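Local coordinates for protein FKBO (Streptomyces hygroscopicus, PDB 4BPS) that hydrolyses chorismate to pyruvate and a dihydroxycyclohexadiene carboxylic acid in the biosynthesis of the immunosuppressant polyketides FK506 and FK520, at residues 97-102 / 191-196; 254-259 / 332-337; 204-209 / 271-276. All blocks are in the same frame, centred on the assembly; numbering follows the deposited sequence.

Contact 1. Residues 97-102 / 191-196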
loop_
_atom_site.group_PDB
_atom_site.type_symbol
_atom_site.label_atom_id
_atom_site.label_comp_id
_atom_site.label_asym_id
_atom_site.label_seq_id
_atom_site.Cartn_x
_atom_site.Cartn_y
_atom_site.Cartn_z
ATOM N N ALA A 97 3.460 -10.369 17.763
ATOM C CA ALA A 97 4.215 -10.648 16.540
ATOM C C ALA A 97 4.163 -9.573 15.453
ATOM O O ALA A 97 5.071 -9.548 14.604
ATOM C CB ALA A 97 3.760 -11.983 15.949
ATOM N N TYR A 98 3.125 -8.722 15.435
ATOM C CA TYR A 98 2.940 -7.768 14.335
ATOM C C TYR A 98 2.482 -6.406 14.849
ATOM O O TYR A 98 1.911 -6.283 15.932
ATOM C CB TYR A 98 1.935 -8.296 13.293
ATOM C CG TYR A 98 2.370 -9.614 12.706
ATOM C CD1 TYR A 98 3.372 -9.669 11.728
ATOM C CD2 TYR A 98 1.819 -10.820 13.140
ATOM C CE1 TYR A 98 3.796 -10.905 11.217
ATOM C CE2 TYR A 98 2.246 -12.037 12.627
ATOM C CZ TYR A 98 3.217 -12.071 11.658
ATOM O OH TYR A 98 3.667 -13.266 11.123
ATOM N N LEU A 99 2.723 -5.384 14.031
ATOM C CA LEU A 99 2.423 -3.983 14.359
ATOM C C LEU A 99 1.721 -3.341 13.153
ATOM O O LEU A 99 2.124 -3.559 12.004
ATOM C CB LEU A 99 3.739 -3.259 14.621
ATOM C CG LEU A 99 3.761 -1.747 14.824
ATOM C CD1 LEU A 99 3.077 -1.410 16.106
ATOM C CD2 LEU A 99 5.221 -1.192 14.823
ATOM N N PHE A 100 0.686 -2.547 13.427
ATOM C CA PHE A 100 -0.003 -1.723 12.429
ATOM C C PHE A 100 0.107 -0.272 12.867
ATOM O O PHE A 100 -0.166 0.025 14.019
ATOM C CB PHE A 100 -1.479 -2.128 12.352
ATOM C CG PHE A 100 -2.302 -1.300 11.403
ATOM C CD1 PHE A 100 -2.297 -1.565 10.052
ATOM C CD2 PHE A 100 -3.103 -0.272 11.860
ATOM C CE1 PHE A 100 -3.077 -0.807 9.168
ATOM C CE2 PHE A 100 -3.875 0.480 10.973
ATOM C CZ PHE A 100 -3.847 0.210 9.638
ATOM N N GLY A 101 0.459 0.624 11.946
ATOM C CA GLY A 101 0.530 2.043 12.263
ATOM C C GLY A 101 0.004 2.916 11.147
ATOM O O GLY A 101 0.004 2.536 9.962
ATOM N N VAL A 102 -0.422 4.119 11.529
ATOM C CA VAL A 102 -0.948 5.103 10.614
ATOM C C VAL A 102 -0.480 6.484 11.058
ATOM O O VAL A 102 -0.510 6.779 12.249
ATOM C CB VAL A 102 -2.520 5.085 10.753
ATOM C CG1 VAL A 102 -3.167 6.105 9.840
ATOM C CG2 VAL A 102 -3.116 3.684 10.559
ATOM N N CYS A 191 0.482 7.854 5.542
ATOM C CA CYS A 191 1.254 6.620 5.473
ATOM C C CYS A 191 0.659 5.573 6.415
ATOM O O CYS A 191 0.384 5.851 7.594
ATOM C CB CYS A 191 2.707 6.891 5.860
ATOM S SG CYS A 191 3.780 5.418 5.928
ATOM N N VAL A 192 0.430 4.379 5.863
ATOM C CA VAL A 192 -0.052 3.238 6.621
ATOM C C VAL A 192 1.013 2.164 6.516
ATOM O O VAL A 192 1.593 1.994 5.446
ATOM C CB VAL A 192 -1.392 2.725 6.019
ATOM C CG1 VAL A 192 -1.954 1.549 6.800
ATOM C CG2 VAL A 192 -2.405 3.847 5.894
ATOM N N PHE A 193 1.252 1.401 7.582
ATOM C CA PHE A 193 2.250 0.345 7.483
ATOM C C PHE A 193 1.946 -0.835 8.392
ATOM O O PHE A 193 1.275 -0.698 9.442
ATOM C CB PHE A 193 3.674 0.870 7.773
ATOM C CG PHE A 193 3.854 1.375 9.177
ATOM C CD1 PHE A 193 3.514 2.686 9.504
ATOM C CD2 PHE A 193 4.355 0.542 10.172
ATOM C CE1 PHE A 193 3.663 3.153 10.797
ATOM C CE2 PHE A 193 4.510 1.004 11.464
ATOM C CZ PHE A 193 4.155 2.315 11.772
ATOM N N LEU A 194 2.430 -1.991 7.953
ATOM C CA LEU A 194 2.479 -3.206 8.750
ATOM C C LEU A 194 3.943 -3.577 8.967
ATOM O O LEU A 194 4.769 -3.403 8.066
ATOM C CB LEU A 194 1.807 -4.356 7.997
ATOM C CG LEU A 194 0.286 -4.296 7.921
ATOM C CD1 LEU A 194 -0.216 -5.216 6.810
ATOM C CD2 LEU A 194 -0.337 -4.697 9.260
ATOM N N ALA A 195 4.254 -4.108 10.149
ATOM C CA ALA A 195 5.612 -4.525 10.469
ATOM C C ALA A 195 5.559 -5.779 11.346
ATOM O O ALA A 195 4.535 -6.077 11.977
ATOM C CB ALA A 195 6.369 -3.425 11.195
ATOM N N ALA A 196 6.677 -6.501 11.373
ATOM C CA ALA A 196 6.807 -7.752 12.102
ATOM C C ALA A 196 7.938 -7.690 13.110
ATOM O O ALA A 196 9.010 -7.118 12.853
ATOM C CB ALA A 196 7.039 -8.906 11.125
#
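Leu99 and Ala195 exchange a reciprocal pair of backbone hydrogen bonds, Leu99 N to Ala195 O at 2.8 Å and Ala195 N to Leu99 O at 2.9 Å, and Gly101 with Phe193 repeats the pattern two residues on. The strands run antiparallel, their directions 162° apart and their axes 4.6 Å from each other at closest approach. Between these hydrogen-bonded pairs lie the non-hydrogen-bonded pairs Tyr98 with Ala196, Phe100 with Leu194 and Val102 with Val192, where CA-H groups lean on the carbonyl oxygens of the opposite strand.

The most telling side-chain fit is that of Phe193 and Gly101. CG of Phe193 is set between the backbone N and the carbonyl carbon (chi1 64°). The ring lies beside Gly101, whose CA is over one face, 3.9 Å from the ring centroid in a CH-pi contact offset toward the rim. A CB on Gly101 would run into Phe193 CZ. At the edge of the same ring, Leu99 CD2 touches CE2 at 4.1 Å. On the other side of the sheet Phe100 CE1 meets Val192 CG1 at 3.5 Å, while Leu194 CD2 sits in the ring plane beside CD1. Tyr98 rests the CD1 and CE1 side of its ring on Ala196 CB.

Helix 112-129 covers the Phe193 side through Val122 and Leu129, whereas Pro58 of strand 57-62 and Trp76 of strand 72-77, both in another sheet, pack against Phe100. Both faces of this strand pair are therefore apolar and buried, as befits a YjgF-like sheet. The four bonds of the pair, with those to Ala91 and Ala93 on one flanking strand and Trp138 on the other, satisfy backbone groups that burial would otherwise leave without partners.

Contact 2. Residues 254-259 / 332-337; sequences VHHGDV and REDLLV
Val259 meets Leu336 and Val337 at the dense end of this contact, where the first turn of helix 259-274 faces the start of strand 337-343. Two methyls carry it, Val259 CG2 and Leu336 CD1. Val259 CG2, anti to the backbone N, is the branch that meets both partners, 3.8 Å from Leu336 CB and 3.9 Å from Val337 CG1. Leu336 CD1 packs on the Gly257-Asp258 peptide that leads into the helix, 3.6 Å from Asp258 N. Val309 of helix 306-314 also packs on both valines.

Toward solvent the fit gives way to water. His256 and Asp334 do not bond directly; the histidine ring and the carboxylate plane stand 89° apart, and His256 NE2 is 4.6 Å from Asp334 OD2. One water joins them, lying in the ring plane at the edge, 2.7 Å from His256 NE2, and donating to Asp334 OD2. A second water accepts from Gly257 N and donates to Asp334 O, both at 2.8 Å, and it also sits over the centre of the imidazole face. The other carboxylate oxygen, Asp334 OD1, is held by Thr253 OG1, and Gln262 NE2 reaches both Asp334 O and His255 O.

His255 to Asp258 forms a type II turn, with Gly257 at positive phi in its third position, and Asp258 then serves as N-cap by placing OD1 on Gly261 N. This is a turn leading into a capped helix start, docked on the loop that enters the strand bearing the catalytic proton acceptor Glu338.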
loop_
_atom_site.group_PDB
_atom_site.type_symbol
_atom_site.label_atom_id
_atom_site.label_comp_id
_atom_site.label_asym_id
_atom_site.label_seq_id
_atom_site.Cartn_x
_atom_site.Cartn_y
_atom_site.Cartn_z
ATOM N N VAL A 254 3.495 1.667 -20.500
ATOM C CA VAL A 254 3.061 1.119 -21.784
ATOM C C VAL A 254 1.573 1.423 -22.001
ATOM O O VAL A 254 0.893 1.925 -21.106
ATOM C CB VAL A 254 3.412 -0.370 -21.933
ATOM C CG1 VAL A 254 4.929 -0.552 -21.944
ATOM C CG2 VAL A 254 2.727 -1.199 -20.887
ATOM N N HIS A 255 1.103 1.199 -23.227
ATOM C CA HIS A 255 -0.316 1.425 -23.545
ATOM C C HIS A 255 -0.754 2.848 -23.183
ATOM O O HIS A 255 -1.781 3.074 -22.536
ATOM C CB HIS A 255 -1.220 0.368 -22.922
ATOM C CG HIS A 255 -0.959 -1.010 -23.434
ATOM N ND1 HIS A 255 -1.102 -1.353 -24.762
ATOM C CD2 HIS A 255 -0.569 -2.137 -22.793
ATOM C CE1 HIS A 255 -0.816 -2.635 -24.910
ATOM N NE2 HIS A 255 -0.496 -3.135 -23.731
ATOM N N HIS A 256 -0.006 3.835 -23.680
ATOM C CA HIS A 256 -0.345 5.228 -23.454
ATOM C C HIS A 256 -1.785 5.502 -23.868
ATOM O O HIS A 256 -2.206 5.144 -24.971
ATOM C CB HIS A 256 0.618 6.128 -24.258
ATOM C CG HIS A 256 0.599 7.551 -23.823
ATOM N ND1 HIS A 256 -0.317 8.469 -24.297
ATOM C CD2 HIS A 256 1.418 8.227 -22.983
ATOM C CE1 HIS A 256 -0.072 9.647 -23.743
ATOM N NE2 HIS A 256 0.977 9.527 -22.947
ATOM N N GLY A 257 -2.537 6.164 -23.001
ATOM C CA GLY A 257 -3.893 6.575 -23.335
ATOM C C GLY A 257 -4.891 5.441 -23.440
ATOM O O GLY A 257 -6.038 5.694 -23.811
ATOM N N ASP A 258 -4.497 4.214 -23.075
ATOM C CA ASP A 258 -5.297 3.014 -23.331
ATOM C C ASP A 258 -5.507 2.298 -21.988
ATOM O O ASP A 258 -4.687 1.489 -21.576
ATOM C CB ASP A 258 -4.525 2.158 -24.347
ATOM C CG ASP A 258 -5.039 0.742 -24.488
ATOM O OD1 ASP A 258 -6.193 0.452 -24.094
ATOM O OD2 ASP A 258 -4.277 -0.090 -25.054
ATOM N N VAL A 259 -6.590 2.632 -21.290
ATOM C CA VAL A 259 -6.750 2.121 -19.935
ATOM C C VAL A 259 -6.967 0.613 -19.947
ATOM O O VAL A 259 -6.563 -0.081 -19.004
ATOM C CB VAL A 259 -7.869 2.845 -19.174
ATOM C CG1 VAL A 259 -9.262 2.476 -19.702
ATOM C CG2 VAL A 259 -7.744 2.583 -17.694
ATOM N N ARG A 332 2.337 8.499 -11.829
ATOM C CA ARG A 332 2.685 9.209 -13.073
ATOM C C ARG A 332 1.406 9.641 -13.751
ATOM O O ARG A 332 0.444 8.866 -13.806
ATOM C CB ARG A 332 3.414 8.312 -14.076
ATOM C CG ARG A 332 4.662 7.678 -13.557
ATOM C CD ARG A 332 5.247 6.751 -14.583
ATOM N NE ARG A 332 6.419 6.087 -14.040
ATOM C CZ ARG A 332 7.074 5.118 -14.660
ATOM N NH1 ARG A 332 6.659 4.624 -15.845
ATOM N NH2 ARG A 332 8.148 4.610 -14.079
ATOM N N GLU A 333 1.402 10.846 -14.321
ATOM C CA GLU A 333 0.247 11.350 -15.054
ATOM C C GLU A 333 -0.204 10.363 -16.141
ATOM O O GLU A 333 -1.412 10.196 -16.330
ATOM C CB GLU A 333 0.529 12.728 -15.684
ATOM C CG GLU A 333 -0.652 13.328 -16.483
ATOM C CD GLU A 333 -1.786 13.854 -15.602
ATOM O OE1 GLU A 333 -1.562 14.199 -14.410
ATOM O OE2 GLU A 333 -2.927 13.931 -16.110
ATOM N N ASP A 334 0.749 9.707 -16.824
ATOM C CA ASP A 334 0.362 8.807 -17.912
ATOM C C ASP A 334 -0.047 7.394 -17.495
ATOM O O ASP A 334 -0.417 6.595 -18.359
ATOM C CB ASP A 334 1.427 8.764 -19.023
ATOM C CG ASP A 334 2.750 8.153 -18.597
ATOM O OD1 ASP A 334 2.842 7.499 -17.534
ATOM O OD2 ASP A 334 3.707 8.280 -19.406
ATOM N N LEU A 335 -0.026 7.110 -16.198
ATOM C CA LEU A 335 -0.606 5.874 -15.692
ATOM C C LEU A 335 -2.069 6.127 -15.378
ATOM O O LEU A 335 -2.420 7.123 -14.734
ATOM C CB LEU A 335 0.161 5.361 -14.470
ATOM C CG LEU A 335 1.607 4.934 -14.770
ATOM C CD1 LEU A 335 2.343 4.632 -13.469
ATOM C CD2 LEU A 335 1.667 3.734 -15.733
ATOM N N LEU A 336 -2.910 5.199 -15.825
ATOM C CA LEU A 336 -4.351 5.383 -15.828
ATOM C C LEU A 336 -5.088 4.477 -14.852
ATOM O O LEU A 336 -6.285 4.674 -14.592
ATOM C CB LEU A 336 -4.879 5.106 -17.240
ATOM C CG LEU A 336 -4.209 5.934 -18.346
ATOM C CD1 LEU A 336 -4.672 5.472 -19.717
ATOM C CD2 LEU A 336 -4.478 7.410 -18.145
ATOM N N VAL A 337 -4.392 3.449 -14.351
ATOM C CA VAL A 337 -5.007 2.424 -13.517
ATOM C C VAL A 337 -3.911 1.688 -12.767
ATOM O O VAL A 337 -2.797 1.518 -13.294
ATOM C CB VAL A 337 -5.826 1.436 -14.389
ATOM C CG1 VAL A 337 -4.980 0.789 -15.524
ATOM C CG2 VAL A 337 -6.503 0.353 -13.513
HETATM O O HOH W 1 2.989 10.645 -21.479
HETATM O O HOH W 2 -1.520 7.461 -20.766
#

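Contact 3. Residues 204-209 / 271-276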
loop_
_atom_site.group_PDB
_atom_site.type_symbol
_atom_site.label_atom_id
_atom_site.label_comp_id
_atom_site.label_asym_id
_atom_site.label_seq_id
_atom_site.Cartn_x
_atom_site.Cartn_y
_atom_site.Cartn_z
ATOM N N ILE A 204 9.985 -9.349 -2.903
ATOM C CA ILE A 204 9.914 -10.021 -4.187
ATOM C C ILE A 204 9.898 -8.998 -5.307
ATOM O O ILE A 204 9.132 -8.021 -5.270
ATOM C CB ILE A 204 8.633 -10.907 -4.237
ATOM C CG1 ILE A 204 8.705 -11.959 -3.114
ATOM C CG2 ILE A 204 8.486 -11.572 -5.593
ATOM C CD1 ILE A 204 7.338 -12.506 -2.682
ATOM N N GLU A 205 10.736 -9.249 -6.314
ATOM C CA GLU A 205 10.765 -8.430 -7.531
ATOM C C GLU A 205 10.002 -9.122 -8.666
ATOM O O GLU A 205 9.627 -10.297 -8.557
ATOM C CB GLU A 205 12.209 -8.125 -7.956
ATOM C CG GLU A 205 12.948 -7.269 -6.939
ATOM C CD GLU A 205 12.289 -5.911 -6.732
ATOM O OE1 GLU A 205 12.260 -5.082 -7.680
ATOM O OE2 GLU A 205 11.760 -5.675 -5.619
ATOM N N ASN A 206 9.784 -8.383 -9.754
ATOM C CA ASN A 206 9.061 -8.860 -10.951
ATOM C C ASN A 206 10.075 -8.946 -12.070
ATOM O O ASN A 206 10.667 -7.945 -12.403
ATOM C CB ASN A 206 7.989 -7.805 -11.328
ATOM C CG ASN A 206 7.236 -8.076 -12.660
ATOM O OD1 ASN A 206 7.733 -8.700 -13.599
ATOM N ND2 ASN A 206 6.004 -7.557 -12.722
ATOM N N PRO A 207 10.274 -10.118 -12.692
ATOM C CA PRO A 207 11.358 -10.266 -13.686
ATOM C C PRO A 207 11.371 -9.403 -14.958
ATOM O O PRO A 207 12.379 -9.346 -15.680
ATOM C CB PRO A 207 11.197 -11.729 -14.137
ATOM C CG PRO A 207 10.456 -12.397 -13.165
ATOM C CD PRO A 207 9.625 -11.407 -12.402
ATOM N N ALA A 208 10.248 -8.791 -15.268
ATOM C CA ALA A 208 10.158 -7.895 -16.447
ATOM C C ALA A 208 9.917 -6.440 -16.049
ATOM O O ALA A 208 9.522 -5.624 -16.901
ATOM C CB ALA A 208 9.061 -8.384 -17.386
ATOM N N VAL A 209 10.154 -6.116 -14.773
ATOM C CA VAL A 209 9.952 -4.750 -14.292
ATOM C C VAL A 209 11.198 -4.349 -13.533
ATOM O O VAL A 209 11.705 -5.105 -12.696
ATOM C CB VAL A 209 8.680 -4.636 -13.414
ATOM C CG1 VAL A 209 8.564 -3.254 -12.780
ATOM C CG2 VAL A 209 7.432 -4.912 -14.276
ATOM N N ALA A 271 0.152 -11.241 -12.016
ATOM C CA ALA A 271 0.225 -12.697 -12.199
ATOM C C ALA A 271 1.668 -13.158 -12.253
ATOM O O ALA A 271 2.001 -14.215 -11.722
ATOM C CB ALA A 271 -0.523 -13.119 -13.452
ATOM N N ARG A 272 2.543 -12.366 -12.858
ATOM C CA ARG A 272 3.942 -12.775 -12.968
ATOM C C ARG A 272 4.610 -12.773 -11.597
ATOM O O ARG A 272 5.370 -13.685 -11.266
ATOM C CB ARG A 272 4.713 -11.881 -13.939
ATOM C CG ARG A 272 6.052 -12.503 -14.306
ATOM C CD ARG A 272 6.916 -11.642 -15.212
ATOM N NE ARG A 272 6.134 -11.249 -16.365
ATOM C CZ ARG A 272 5.588 -10.053 -16.518
ATOM N NH1 ARG A 272 4.817 -9.809 -17.564
ATOM N NH2 ARG A 272 5.805 -9.091 -15.635
ATOM N N VAL A 273 4.332 -11.756 -10.790
ATOM C CA VAL A 273 4.973 -11.602 -9.502
ATOM C C VAL A 273 4.648 -12.773 -8.585
ATOM O O VAL A 273 5.488 -13.248 -7.826
ATOM C CB VAL A 273 4.517 -10.280 -8.867
ATOM C CG1 VAL A 273 4.831 -10.239 -7.392
ATOM C CG2 VAL A 273 5.182 -9.131 -9.579
ATOM N N ILE A 274 3.389 -13.220 -8.641
ATOM C CA ILE A 274 2.907 -14.277 -7.735
ATOM C C ILE A 274 3.002 -15.689 -8.324
ATOM O O ILE A 274 2.614 -16.653 -7.658
ATOM C CB ILE A 274 1.453 -13.994 -7.260
ATOM C CG1 ILE A 274 0.445 -14.230 -8.406
ATOM C CG2 ILE A 274 1.371 -12.591 -6.651
ATOM C CD1 ILE A 274 -1.015 -13.943 -8.053
ATOM N N GLY A 275 3.527 -15.819 -9.538
ATOM C CA GLY A 275 3.585 -17.102 -10.210
ATOM C C GLY A 275 4.596 -18.039 -9.595
ATOM O O GLY A 275 5.569 -17.608 -8.986
ATOM N N ALA A 276 4.359 -19.331 -9.792
ATOM C CA ALA A 276 5.155 -20.390 -9.189
ATOM C C ALA A 276 6.657 -20.188 -9.366
ATOM O O ALA A 276 7.399 -20.317 -8.386
ATOM C CB ALA A 276 4.742 -21.750 -9.757
#
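Asn206 and Arg272 join the turn after strand 201-204 to the last part of helix 259-274, and the asparagine can be followed outward atom by atom. Its CB approaches Val273 CG2 at 3.6 Å, a contact that is doubtful because it belongs to one of two conformers of that valine. With CG anti to the backbone N (chi1 174°), CG stands 3.5 Å from Arg272 NH2, the two side chains crossing at about a right angle. OD1 takes Arg272 NH2 at 2.8 Å, on a lone pair in the carbonyl plane and close to the guanidinium plane; it also accepts from Ala208 N at 3.0 Å, closing an Asx turn over the type I turn from Asn206 to Val209. ND2 donates to Asn269 OD1, as does Arg272 NH2; ND2 and NH2, 3.3 Å apart, are both donors and do not bond each other.

The Arg272 chain bends at chi3 (-52°), which turns NE off the line of the extended CG-CD part. Its CD slides past Pro207 CD at 3.9 Å, and one face of the guanidinium receives Ala208 CB, 3.8 Å from NH2. An alanine in place of Asn206 removes OD1 and ND2; Ala208 N would probably be left without its Asx-turn acceptor, and Arg272 NH2 would be likely to rely on Asn269 alone among the partners described, its guanidinium less firmly held.

One oxygen thus links the two segments and also closes the Asx turn, alongside the turn's own backbone bond from Val209 N to Asn206 O. The nearby guanidinium would probably polarise that carbonyl.

The three contacts each come within about 9 Å of the bound 3-(2-carboxyethyl)benzoic acid by a side chain: Cys191 in contact 1, Asp334 in contact 2 and Asn206 in contact 3. Contact 1 belongs to the six-stranded sheet that includes strands 98-105 and 189-196. Contacts 2 and 3 lie further along the chain and share helix 259-274, the former at its start and the latter near its end; their centres are 21 Å apart. The side chains of Asn206 and substrate-binding Arg228 come within about 4 Å of each other. Contacts 1 and 2 lie on opposite sides of the chain's centre, their own centres 31 Å apart.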